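Local coordinates for protein precorrin-6y methylase (Rhodobacter capsulatus, PDB 3NJR) that methylates precorrin-6Y on the route to adenosylcobalamin, its C-terminal domain, the part present here, binding S-adenosyl-L-homocysteine and probably acting as a methyltransferase unit, at residues R27-F32 with P42-T47; L59-I62 with S68-V71; W73-G78 with D98-S103; A80-P85 with E91-N96. All coordinates share one frame; numbering follows the deposited sequence.

Interaction 1. Residues R27-F32 with P42-T47; sequences RPESAF and PMRALT
Arg44 leaves helix 41-51 as an extended chain up to CD and then bends at its third torsion (chi3 -26°), which turns the guanidinium toward the carbonyl oxygen of Arg27 in the loop ahead of the helix. Phe32 comes to the same group from five residues further along that loop: its CG lies opposite the carbonyl carbon and beside the backbone N (chi1 -45°), and the ring reaches the guanidinium from one side. The main bond runs from Arg44 NH1 to Arg27 O, 2.9 Å, nearly straight at 161°. The donor sits in the carbonyl plane on a lone pair, and the oxygen lies close to the guanidinium plane. Arg44 NH2 adds a weak bond to the same oxygen Arg27 O at 3.4 Å, so one buried acceptor is held by two donors. Over one face of the guanidinium lies Phe32 CE2, 3.7 Å from Arg44 NH1, but the two planes are steeply inclined, so this is an offset meeting and not a parallel stack. Glu29 CG comes up at the guanidinium edge, 4.0 Å from Arg44 NH2, and its carboxylate bonds to Ser41 N at the start of the helix. A salt bridge to Glu72 on helix 68-75 and a bond from Arg44 NH2 to Thr39 O engage the guanidinium further. The end of Arg27 is held by Ser22 O and Glu72. The loop that opens this C-terminal domain is thus fastened to the first helix of its class I methyltransferase-like fold, the Arg44 side chain about 5 Å from bound S-adenosyl-L-homocysteine between nearest atoms.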
# COMPACT_ATOMS: atom_id res chain seq x y z
N ARG A 27 20.44 -11.96 -1.06
CA ARG A 27 21.63 -11.56 -0.31
C ARG A 27 21.81 -10.04 -0.34
O ARG A 27 21.28 -9.37 -1.24
CB ARG A 27 22.86 -12.27 -0.85
CG ARG A 27 22.86 -13.77 -0.57
CD ARG A 27 23.81 -14.45 -1.52
NE ARG A 27 23.62 -15.90 -1.56
CZ ARG A 27 22.87 -16.56 -2.43
NH1 ARG A 27 22.16 -15.93 -3.36
NH2 ARG A 27 22.82 -17.88 -2.34
N PRO A 28 22.53 -9.47 0.64
CA PRO A 28 22.58 -8.00 0.68
C PRO A 28 23.17 -7.42 -0.60
O PRO A 28 23.93 -8.10 -1.30
CB PRO A 28 23.53 -7.73 1.86
CG PRO A 28 23.57 -8.97 2.63
CD PRO A 28 23.41 -10.08 1.65
N GLU A 29 22.81 -6.16 -0.88
CA GLU A 29 23.25 -5.42 -2.08
C GLU A 29 24.76 -5.18 -2.06
O GLU A 29 25.35 -4.81 -3.07
CB GLU A 29 22.50 -4.07 -2.21
CG GLU A 29 20.92 -4.14 -2.29
CD GLU A 29 20.16 -4.15 -0.90
OE1 GLU A 29 20.78 -4.46 0.17
OE2 GLU A 29 18.91 -3.86 -0.89
N SER A 30 25.38 -5.39 -0.91
CA SER A 30 26.82 -5.23 -0.79
C SER A 30 27.59 -6.49 -1.19
O SER A 30 28.82 -6.48 -1.22
CB SER A 30 27.19 -4.82 0.62
OG SER A 30 26.43 -5.58 1.55
N ALA A 31 26.90 -7.59 -1.48
CA ALA A 31 27.58 -8.80 -1.94
C ALA A 31 27.88 -8.75 -3.45
O ALA A 31 28.38 -9.72 -4.04
CB ALA A 31 26.78 -10.05 -1.56
N PHE A 32 27.60 -7.60 -4.07
CA PHE A 32 27.71 -7.42 -5.51
C PHE A 32 28.34 -6.07 -5.82
O PHE A 32 27.98 -5.05 -5.22
CB PHE A 32 26.32 -7.45 -6.19
CG PHE A 32 25.41 -8.56 -5.72
CD1 PHE A 32 25.31 -9.75 -6.44
CD2 PHE A 32 24.62 -8.40 -4.58
CE1 PHE A 32 24.46 -10.78 -6.01
CE2 PHE A 32 23.77 -9.42 -4.13
CZ PHE A 32 23.69 -10.61 -4.85
N PRO A 42 15.11 -7.64 -1.15
CA PRO A 42 13.82 -8.34 -1.03
C PRO A 42 13.12 -8.58 -2.38
O PRO A 42 12.39 -9.57 -2.54
CB PRO A 42 12.98 -7.38 -0.16
CG PRO A 42 13.99 -6.46 0.48
CD PRO A 42 15.05 -6.29 -0.55
N MET A 43 13.34 -7.69 -3.34
CA MET A 43 12.73 -7.89 -4.65
C MET A 43 13.46 -9.02 -5.37
O MET A 43 12.84 -9.83 -6.08
CB MET A 43 12.69 -6.60 -5.47
CG MET A 43 11.89 -6.70 -6.79
SD MET A 43 10.05 -6.76 -6.69
CE MET A 43 9.73 -5.30 -5.68
N ARG A 44 14.78 -9.10 -5.15
CA ARG A 44 15.58 -10.17 -5.72
C ARG A 44 15.15 -11.54 -5.18
O ARG A 44 15.11 -12.52 -5.94
CB ARG A 44 17.07 -9.95 -5.50
CG ARG A 44 17.89 -10.55 -6.61
CD ARG A 44 19.37 -10.18 -6.54
NE ARG A 44 19.63 -8.92 -5.85
CZ ARG A 44 19.98 -8.83 -4.56
NH1 ARG A 44 20.07 -9.94 -3.83
NH2 ARG A 44 20.23 -7.65 -4.01
N ALA A 45 14.81 -11.61 -3.90
CA ALA A 45 14.23 -12.83 -3.38
C ALA A 45 12.93 -13.18 -4.11
O ALA A 45 12.74 -14.33 -4.52
CB ALA A 45 14.00 -12.74 -1.87
N LEU A 46 12.04 -12.20 -4.30
CA LEU A 46 10.72 -12.50 -4.89
C LEU A 46 10.86 -13.02 -6.31
O LEU A 46 10.18 -13.99 -6.70
CB LEU A 46 9.79 -11.30 -4.87
CG LEU A 46 9.22 -10.97 -3.51
CD1 LEU A 46 8.63 -9.56 -3.53
CD2 LEU A 46 8.19 -12.01 -3.04
N THR A 47 11.73 -12.36 -7.05
CA THR A 47 12.00 -12.67 -8.44
C THR A 47 12.57 -14.09 -8.57
O THR A 47 11.98 -14.95 -9.24
CB THR A 47 12.96 -11.63 -9.01
OG1 THR A 47 12.35 -10.34 -8.91
CG2 THR A 47 13.31 -11.93 -10.45

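Interaction 2. Residues L59-I62 with S68-V71; sequences LWDI and SVSV. With SAH (S-adenosyl-L-homocysteine), chain C.
A buried strand-to-helix contact, polar at its centre and apolar at one end, joins the first two elements of the beta-alpha-beta unit made by strand 58-62, helix 68-75 and strand 79-84. Asp61 and Ser70 form the polar part: Ser70 OG donates to Asp61 OD2 at 2.9 Å, meeting the anti lone pair of that oxygen, the one turned away from OD1. Asp61 gets there because its CG is anti to the backbone N (chi1 173°), which carries the carboxylate off the strand toward the first turn of the helix. Its OD2 also lies 4.0 Å from Val69 CB. Two residues earlier on the strand, Leu59 CD2 meets Val69 CG1 at 4.2 Å, and the same methyl is equally far from Ser70 OG, so the leucine lies against the serine as well as the valine. Ser70 OG has a second partner in Thr82 OG1 on the next strand, which extends the polar link across the sheet. At the start of the helix Ser68 turns away from the strand and gives a hydrogen bond from OG to OXT of S-adenosyl-L-homocysteine, 2.7 Å; the ligand is also bonded to Ser66 N in the intervening turn. A buried carboxylate is thus tied by a neutral hydroxyl, which would probably help to stabilise its charge, while the helix dipole would probably do the same for the ligand carboxylate off its N-terminal end.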
# COMPACT_ATOMS: atom_id res chain seq x y z
N LEU A 59 19.18 -19.39 -17.97
CA LEU A 59 18.46 -18.11 -17.87
C LEU A 59 18.91 -17.04 -18.90
O LEU A 59 20.11 -16.76 -19.05
CB LEU A 59 18.57 -17.53 -16.45
CG LEU A 59 17.91 -16.16 -16.17
CD1 LEU A 59 16.39 -16.23 -16.03
CD2 LEU A 59 18.52 -15.44 -14.99
N TRP A 60 17.95 -16.44 -19.59
CA TRP A 60 18.21 -15.18 -20.28
C TRP A 60 17.86 -14.09 -19.29
O TRP A 60 16.73 -14.02 -18.85
CB TRP A 60 17.33 -15.05 -21.55
CG TRP A 60 17.85 -15.81 -22.73
CD1 TRP A 60 18.93 -16.64 -22.77
CD2 TRP A 60 17.30 -15.81 -24.05
NE1 TRP A 60 19.10 -17.15 -24.02
CE2 TRP A 60 18.10 -16.67 -24.83
CE3 TRP A 60 16.19 -15.19 -24.65
CZ2 TRP A 60 17.84 -16.91 -26.20
CZ3 TRP A 60 15.94 -15.43 -26.00
CH2 TRP A 60 16.76 -16.28 -26.76
N ASP A 61 18.83 -13.26 -18.94
CA ASP A 61 18.58 -12.12 -18.06
C ASP A 61 18.68 -10.85 -18.89
O ASP A 61 19.78 -10.37 -19.17
CB ASP A 61 19.58 -12.12 -16.88
CG ASP A 61 19.49 -10.85 -15.98
OD1 ASP A 61 18.67 -9.92 -16.25
OD2 ASP A 61 20.27 -10.79 -14.97
N ILE A 62 17.54 -10.31 -19.29
CA ILE A 62 17.54 -9.09 -20.09
C ILE A 62 17.55 -7.86 -19.19
O ILE A 62 16.72 -7.74 -18.28
CB ILE A 62 16.37 -9.05 -21.08
CG1 ILE A 62 16.52 -10.18 -22.11
CG2 ILE A 62 16.31 -7.69 -21.77
CD1 ILE A 62 15.23 -10.79 -22.55
N SER A 68 22.80 -9.13 -10.73
CA SER A 68 22.58 -9.78 -9.43
C SER A 68 21.60 -10.96 -9.49
O SER A 68 21.75 -11.95 -8.79
CB SER A 68 22.13 -8.75 -8.38
OG SER A 68 20.78 -8.36 -8.59
N VAL A 69 20.57 -10.83 -10.33
CA VAL A 69 19.60 -11.89 -10.53
C VAL A 69 20.29 -13.15 -11.05
O VAL A 69 20.04 -14.27 -10.54
CB VAL A 69 18.47 -11.43 -11.49
CG1 VAL A 69 17.66 -12.59 -11.99
CG2 VAL A 69 17.59 -10.43 -10.79
N SER A 70 21.18 -12.95 -12.04
CA SER A 70 21.93 -14.03 -12.68
C SER A 70 22.88 -14.70 -11.70
O SER A 70 23.07 -15.92 -11.75
CB SER A 70 22.76 -13.51 -13.86
OG SER A 70 21.98 -13.09 -14.96
N VAL A 71 23.48 -13.89 -10.82
CA VAL A 71 24.43 -14.39 -9.84
C VAL A 71 23.68 -15.31 -8.88
O VAL A 71 24.04 -16.48 -8.74
CB VAL A 71 25.17 -13.24 -9.10
CG1 VAL A 71 25.93 -13.75 -7.91
CG2 VAL A 71 26.12 -12.54 -10.02
N SAH C . 18.26 -6.64 -12.68
CA SAH C . 19.28 -5.56 -12.49
CB SAH C . 18.57 -4.23 -12.25
CG SAH C . 18.91 -3.18 -13.31
SD SAH C . 17.51 -2.88 -14.35
C SAH C . 20.22 -5.91 -11.36
O SAH C . 21.36 -5.45 -11.28
OXT SAH C . 19.90 -6.70 -10.48
C5' SAH C . 18.05 -1.60 -15.46
C4' SAH C . 19.13 -2.04 -16.47
O4' SAH C . 18.59 -2.57 -17.69
C3' SAH C . 20.01 -0.86 -16.86
O3' SAH C . 21.35 -1.14 -16.49
C2' SAH C . 19.91 -0.74 -18.37
O2' SAH C . 21.16 -0.44 -19.00
C1' SAH C . 19.38 -2.11 -18.80
N9 SAH C . 18.68 -2.02 -20.11
C8 SAH C . 17.91 -1.00 -20.54
N7 SAH C . 17.44 -1.22 -21.79
C5 SAH C . 17.91 -2.41 -22.19
C6 SAH C . 17.79 -3.25 -23.41
N6 SAH C . 17.04 -2.82 -24.45
N1 SAH C . 18.43 -4.45 -23.45
C2 SAH C . 19.17 -4.88 -22.41
N3 SAH C . 19.32 -4.16 -21.28
C4 SAH C . 18.73 -2.94 -21.10

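Interaction 3. Residues W73-G78 with D98-S103; sequences WCLAGG and DTYGLS
Leu75 and Tyr100 meet with their side chains crossing at about a right angle, Leu75 CD1 lying 4.1 Å from Tyr100 CD2 and reaching the ring obliquely. Leu75 sets out from helix 68-75 at a slant and only its end comes close, whereas Tyr100 starts out toward the helix. The neighbouring pair is Cys74 and Leu102, both directed toward the other segment: Leu102 CD2 is 3.8 Å from Cys74 CB, so the leucine methyl packs on the cysteine methylene. Leu102 achieves this with CG opposite its carbonyl carbon and beside the backbone N (chi1 -67°). Thr99 CG2 rests over one face of the tyrosine ring, 3.6 Å above its plane, and the phenol OH is hydrogen-bonded to Ala31 O of the loop that opens the domain. Both segments are helix ends closed by Schellman motifs, with Gly77 and Gly101 at positive phi. After Gly101 the chain turns and presents Leu102 to helix 68-75, alongside Val71. No hydrogen bond crosses between the segments. Cohesion here therefore rests on dispersion and on the exclusion of water from a few carbon surfaces, while the polar end of Tyr100 is satisfied by a backbone carbonyl.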
# COMPACT_ATOMS: atom_id res chain seq x y z
N TRP A 73 20.77 -16.69 -9.48
CA TRP A 73 20.21 -17.81 -10.25
C TRP A 73 21.26 -18.89 -10.40
O TRP A 73 20.97 -20.06 -10.15
CB TRP A 73 19.70 -17.36 -11.62
CG TRP A 73 19.45 -18.46 -12.63
CD1 TRP A 73 20.36 -19.02 -13.48
CD2 TRP A 73 18.18 -19.09 -12.95
NE1 TRP A 73 19.76 -19.97 -14.28
CE2 TRP A 73 18.43 -20.03 -13.98
CE3 TRP A 73 16.87 -18.95 -12.46
CZ2 TRP A 73 17.41 -20.82 -14.53
CZ3 TRP A 73 15.87 -19.74 -13.01
CH2 TRP A 73 16.14 -20.66 -14.03
N CYS A 74 22.48 -18.50 -10.79
CA CYS A 74 23.60 -19.44 -10.95
C CYS A 74 24.11 -20.05 -9.64
O CYS A 74 24.54 -21.20 -9.63
CB CYS A 74 24.75 -18.76 -11.67
SG CYS A 74 24.37 -18.39 -13.42
N LEU A 75 24.06 -19.28 -8.55
CA LEU A 75 24.39 -19.80 -7.21
C LEU A 75 23.41 -20.88 -6.78
O LEU A 75 23.80 -21.81 -6.08
CB LEU A 75 24.50 -18.70 -6.15
CG LEU A 75 25.78 -17.86 -6.24
CD1 LEU A 75 25.63 -16.48 -5.57
CD2 LEU A 75 27.01 -18.61 -5.70
N ALA A 76 22.15 -20.78 -7.23
CA ALA A 76 21.19 -21.86 -6.96
C ALA A 76 21.40 -23.12 -7.85
O ALA A 76 20.67 -24.10 -7.74
CB ALA A 76 19.75 -21.35 -7.07
N GLY A 77 22.40 -23.07 -8.74
CA GLY A 77 22.67 -24.17 -9.65
C GLY A 77 22.43 -23.95 -11.14
O GLY A 77 22.86 -24.76 -11.96
N GLY A 78 21.74 -22.87 -11.52
CA GLY A 78 21.54 -22.58 -12.94
C GLY A 78 22.78 -22.13 -13.70
O GLY A 78 23.88 -22.02 -13.14
N ASP A 98 33.61 -12.99 -11.79
CA ASP A 98 34.91 -13.24 -11.13
C ASP A 98 34.78 -13.62 -9.66
O ASP A 98 35.19 -14.72 -9.27
CB ASP A 98 35.84 -12.03 -11.20
CG ASP A 98 36.42 -11.79 -12.60
OD1 ASP A 98 36.04 -12.47 -13.60
OD2 ASP A 98 37.28 -10.88 -12.68
N THR A 99 34.20 -12.72 -8.86
CA THR A 99 34.04 -12.92 -7.42
C THR A 99 33.57 -14.31 -7.06
O THR A 99 34.15 -14.95 -6.18
CB THR A 99 33.03 -11.91 -6.82
OG1 THR A 99 33.48 -10.59 -7.11
CG2 THR A 99 32.90 -12.08 -5.28
N TYR A 100 32.52 -14.76 -7.74
CA TYR A 100 31.81 -15.98 -7.37
C TYR A 100 32.23 -17.19 -8.20
O TYR A 100 31.63 -18.26 -8.11
CB TYR A 100 30.30 -15.74 -7.46
CG TYR A 100 29.80 -14.78 -6.40
CD1 TYR A 100 29.68 -13.41 -6.66
CD2 TYR A 100 29.47 -15.24 -5.12
CE1 TYR A 100 29.24 -12.52 -5.67
CE2 TYR A 100 29.02 -14.37 -4.13
CZ TYR A 100 28.91 -13.02 -4.40
OH TYR A 100 28.47 -12.19 -3.41
N GLY A 101 33.29 -17.00 -8.99
CA GLY A 101 33.82 -18.05 -9.84
C GLY A 101 32.74 -18.72 -10.66
O GLY A 101 32.61 -19.95 -10.66
N LEU A 102 31.96 -17.89 -11.35
CA LEU A 102 30.84 -18.35 -12.16
C LEU A 102 31.09 -18.38 -13.68
O LEU A 102 30.16 -18.67 -14.44
CB LEU A 102 29.58 -17.53 -11.83
CG LEU A 102 28.98 -17.72 -10.42
CD1 LEU A 102 28.03 -16.59 -10.08
CD2 LEU A 102 28.30 -19.07 -10.25
N SER A 103 32.33 -18.14 -14.12
CA SER A 103 32.64 -18.02 -15.55
C SER A 103 32.29 -19.27 -16.39
O SER A 103 31.82 -19.13 -17.52
CB SER A 103 34.07 -17.55 -15.83
OG SER A 103 35.02 -18.53 -15.46

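Interaction 4. Residues A80-P85 with E91-N96; sequences AITIEP and ENIQKN. With SAH (S-adenosyl-L-homocysteine), chain C.
Glu84 meets Ile93 through CB, while its flat carboxylate turns away from the helix to S-adenosyl-L-homocysteine, whose adenine lies beside Pro85. The carboxylate spans the ribose diol, with OE1 accepting from the ligand O3' and OE2 from the ligand O2', each at 2.7 Å. The backbone amides of Gly65 and Arg86 bond to the same OE1 and OE2, so two donors grip each oxygen and the group is fixed in rotation. Over one face of the adenine lies Pro85 CD, 3.2 Å from the ligand N3; Ile62 CG2 of strand 58-62 lies on the opposite side, at the rim by C2. Ile83 O comes to 3.7 Å from the ligand C2. This two-pronged hold on the ribose is what an acidic residue at the end of the second strand does in class I methyltransferases. Glu84 manages it with CG anti to the backbone N (chi1 167°) and a bend at the next torsion, so the carboxylate leads away from the helix while CB stays close to it, 3.8 Å from Ile93 CD1. On the helix side Ile93 carries the contact alone. Its CD1 also meets Thr82 CG2 tip to tip at 4.0 Å, so a single methyl bridges two strand residues that point to the same side. The hydroxyl of Thr82 bonds instead to Ser70 OG. Strand 79-84 lies between strands 58-62 and 106-110 in the parallel part of the sheet; helix 87-99 covers it through Ile93, which also rests on Ala108, and helix 68-75 lies against Ala80 further back.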
# COMPACT_ATOMS: atom_id res chain seq x y z
N ALA A 80 23.48 -18.93 -16.84
CA ALA A 80 22.83 -17.71 -17.32
C ALA A 80 23.62 -16.98 -18.38
O ALA A 80 24.86 -16.98 -18.35
CB ALA A 80 22.56 -16.78 -16.17
N ILE A 81 22.90 -16.35 -19.31
CA ILE A 81 23.47 -15.34 -20.21
C ILE A 81 22.85 -13.99 -19.83
O ILE A 81 21.63 -13.87 -19.76
CB ILE A 81 23.18 -15.65 -21.70
CG1 ILE A 81 23.89 -16.93 -22.12
CG2 ILE A 81 23.63 -14.49 -22.59
CD1 ILE A 81 23.27 -17.59 -23.30
N THR A 82 23.69 -12.99 -19.60
CA THR A 82 23.26 -11.70 -19.05
C THR A 82 23.49 -10.60 -20.07
O THR A 82 24.62 -10.33 -20.43
CB THR A 82 24.06 -11.39 -17.75
OG1 THR A 82 23.94 -12.51 -16.86
CG2 THR A 82 23.54 -10.13 -17.06
N ILE A 83 22.42 -9.94 -20.49
CA ILE A 83 22.43 -8.98 -21.59
C ILE A 83 22.34 -7.55 -21.08
O ILE A 83 21.31 -7.17 -20.52
CB ILE A 83 21.19 -9.19 -22.50
CG1 ILE A 83 20.72 -10.66 -22.49
CG2 ILE A 83 21.39 -8.57 -23.91
CD1 ILE A 83 21.61 -11.63 -23.22
N GLU A 84 23.39 -6.75 -21.28
CA GLU A 84 23.42 -5.34 -20.85
C GLU A 84 24.15 -4.44 -21.89
O GLU A 84 25.26 -4.80 -22.34
CB GLU A 84 24.08 -5.25 -19.46
CG GLU A 84 24.49 -3.86 -18.96
CD GLU A 84 23.32 -2.87 -18.84
OE1 GLU A 84 22.36 -3.13 -18.08
OE2 GLU A 84 23.38 -1.82 -19.51
N PRO A 85 23.54 -3.30 -22.30
CA PRO A 85 24.25 -2.47 -23.30
C PRO A 85 25.44 -1.71 -22.74
O PRO A 85 26.48 -1.62 -23.41
CB PRO A 85 23.17 -1.51 -23.82
CG PRO A 85 22.14 -1.47 -22.75
CD PRO A 85 22.16 -2.84 -22.11
N GLU A 91 31.10 -4.26 -16.85
CA GLU A 91 32.27 -4.41 -16.02
C GLU A 91 31.94 -4.90 -14.60
O GLU A 91 32.66 -5.75 -14.06
CB GLU A 91 32.99 -3.08 -15.96
CG GLU A 91 34.45 -3.20 -15.66
CD GLU A 91 34.95 -2.03 -14.82
OE1 GLU A 91 34.31 -0.94 -14.86
OE2 GLU A 91 35.98 -2.22 -14.12
N ASN A 92 30.86 -4.35 -14.02
CA ASN A 92 30.33 -4.83 -12.73
C ASN A 92 29.82 -6.28 -12.79
O ASN A 92 30.08 -7.06 -11.87
CB ASN A 92 29.23 -3.90 -12.21
CG ASN A 92 29.77 -2.58 -11.65
OD1 ASN A 92 29.06 -1.58 -11.67
ND2 ASN A 92 31.01 -2.57 -11.15
N ILE A 93 29.11 -6.63 -13.87
CA ILE A 93 28.70 -8.01 -14.14
C ILE A 93 29.93 -8.89 -14.18
O ILE A 93 29.95 -9.99 -13.63
CB ILE A 93 27.97 -8.18 -15.52
CG1 ILE A 93 26.78 -7.24 -15.64
CG2 ILE A 93 27.58 -9.64 -15.75
CD1 ILE A 93 26.22 -7.15 -17.02
N GLN A 94 30.99 -8.39 -14.80
CA GLN A 94 32.19 -9.18 -14.95
C GLN A 94 32.83 -9.46 -13.60
O GLN A 94 33.30 -10.57 -13.35
CB GLN A 94 33.17 -8.50 -15.89
CG GLN A 94 33.90 -9.50 -16.75
CD GLN A 94 32.97 -10.10 -17.80
OE1 GLN A 94 32.62 -11.30 -17.74
NE2 GLN A 94 32.55 -9.26 -18.77
N LYS A 95 32.83 -8.44 -12.73
CA LYS A 95 33.40 -8.59 -11.39
C LYS A 95 32.64 -9.65 -10.58
O LYS A 95 33.26 -10.44 -9.86
CB LYS A 95 33.42 -7.27 -10.66
CG LYS A 95 34.36 -6.28 -11.31
CD LYS A 95 34.40 -4.94 -10.60
CE LYS A 95 35.43 -4.02 -11.25
NZ LYS A 95 35.34 -2.65 -10.66
N ASN A 96 31.32 -9.69 -10.75
CA ASN A 96 30.48 -10.62 -10.01
C ASN A 96 30.66 -12.02 -10.52
O ASN A 96 30.59 -12.98 -9.76
CB ASN A 96 29.03 -10.20 -10.07
CG ASN A 96 28.78 -8.91 -9.33
OD1 ASN A 96 29.23 -8.74 -8.21
ND2 ASN A 96 28.07 -7.98 -9.96
N SAH C . 18.26 -6.64 -12.68
CA SAH C . 19.28 -5.56 -12.49
CB SAH C . 18.57 -4.23 -12.25
CG SAH C . 18.91 -3.18 -13.31
SD SAH C . 17.51 -2.88 -14.35
C SAH C . 20.22 -5.91 -11.36
O SAH C . 21.36 -5.45 -11.28
OXT SAH C . 19.90 -6.70 -10.48
C5' SAH C . 18.05 -1.60 -15.46
C4' SAH C . 19.13 -2.04 -16.47
O4' SAH C . 18.59 -2.57 -17.69
C3' SAH C . 20.01 -0.86 -16.86
O3' SAH C . 21.35 -1.14 -16.49
C2' SAH C . 19.91 -0.74 -18.37
O2' SAH C . 21.16 -0.44 -19.00
C1' SAH C . 19.38 -2.11 -18.80
N9 SAH C . 18.68 -2.02 -20.11
C8 SAH C . 17.91 -1.00 -20.54
N7 SAH C . 17.44 -1.22 -21.79
C5 SAH C . 17.91 -2.41 -22.19
C6 SAH C . 17.79 -3.25 -23.41
N6 SAH C . 17.04 -2.82 -24.45
N1 SAH C . 18.43 -4.45 -23.45
C2 SAH C . 19.17 -4.88 -22.41
N3 SAH C . 19.32 -4.16 -21.28
C4 SAH C . 18.73 -2.94 -21.10

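Overall arrangement
Interactions 1, 2 and 4 are buried, while interaction 3, at the ends of two helices, is only partly so. Interactions 2 and 3 share helix 68-75, and interactions 3 and 4 share helix 87-99; interactions 2 and 4 reach neighbouring strands and join through Ser70 and Thr82. Both of these touch S-adenosyl-L-homocysteine, interaction 2 bonding its carboxylate, interaction 4 its ribose. Chemistry follows position: a charged side chain bonded to a backbone oxygen in interaction 1, a hydroxyl-carboxylate bond in interaction 2, and apolar contact alone across interactions 3 and 4. The loop of interaction 1 reaches interaction 3 where Ala31 O meets Tyr100 OH.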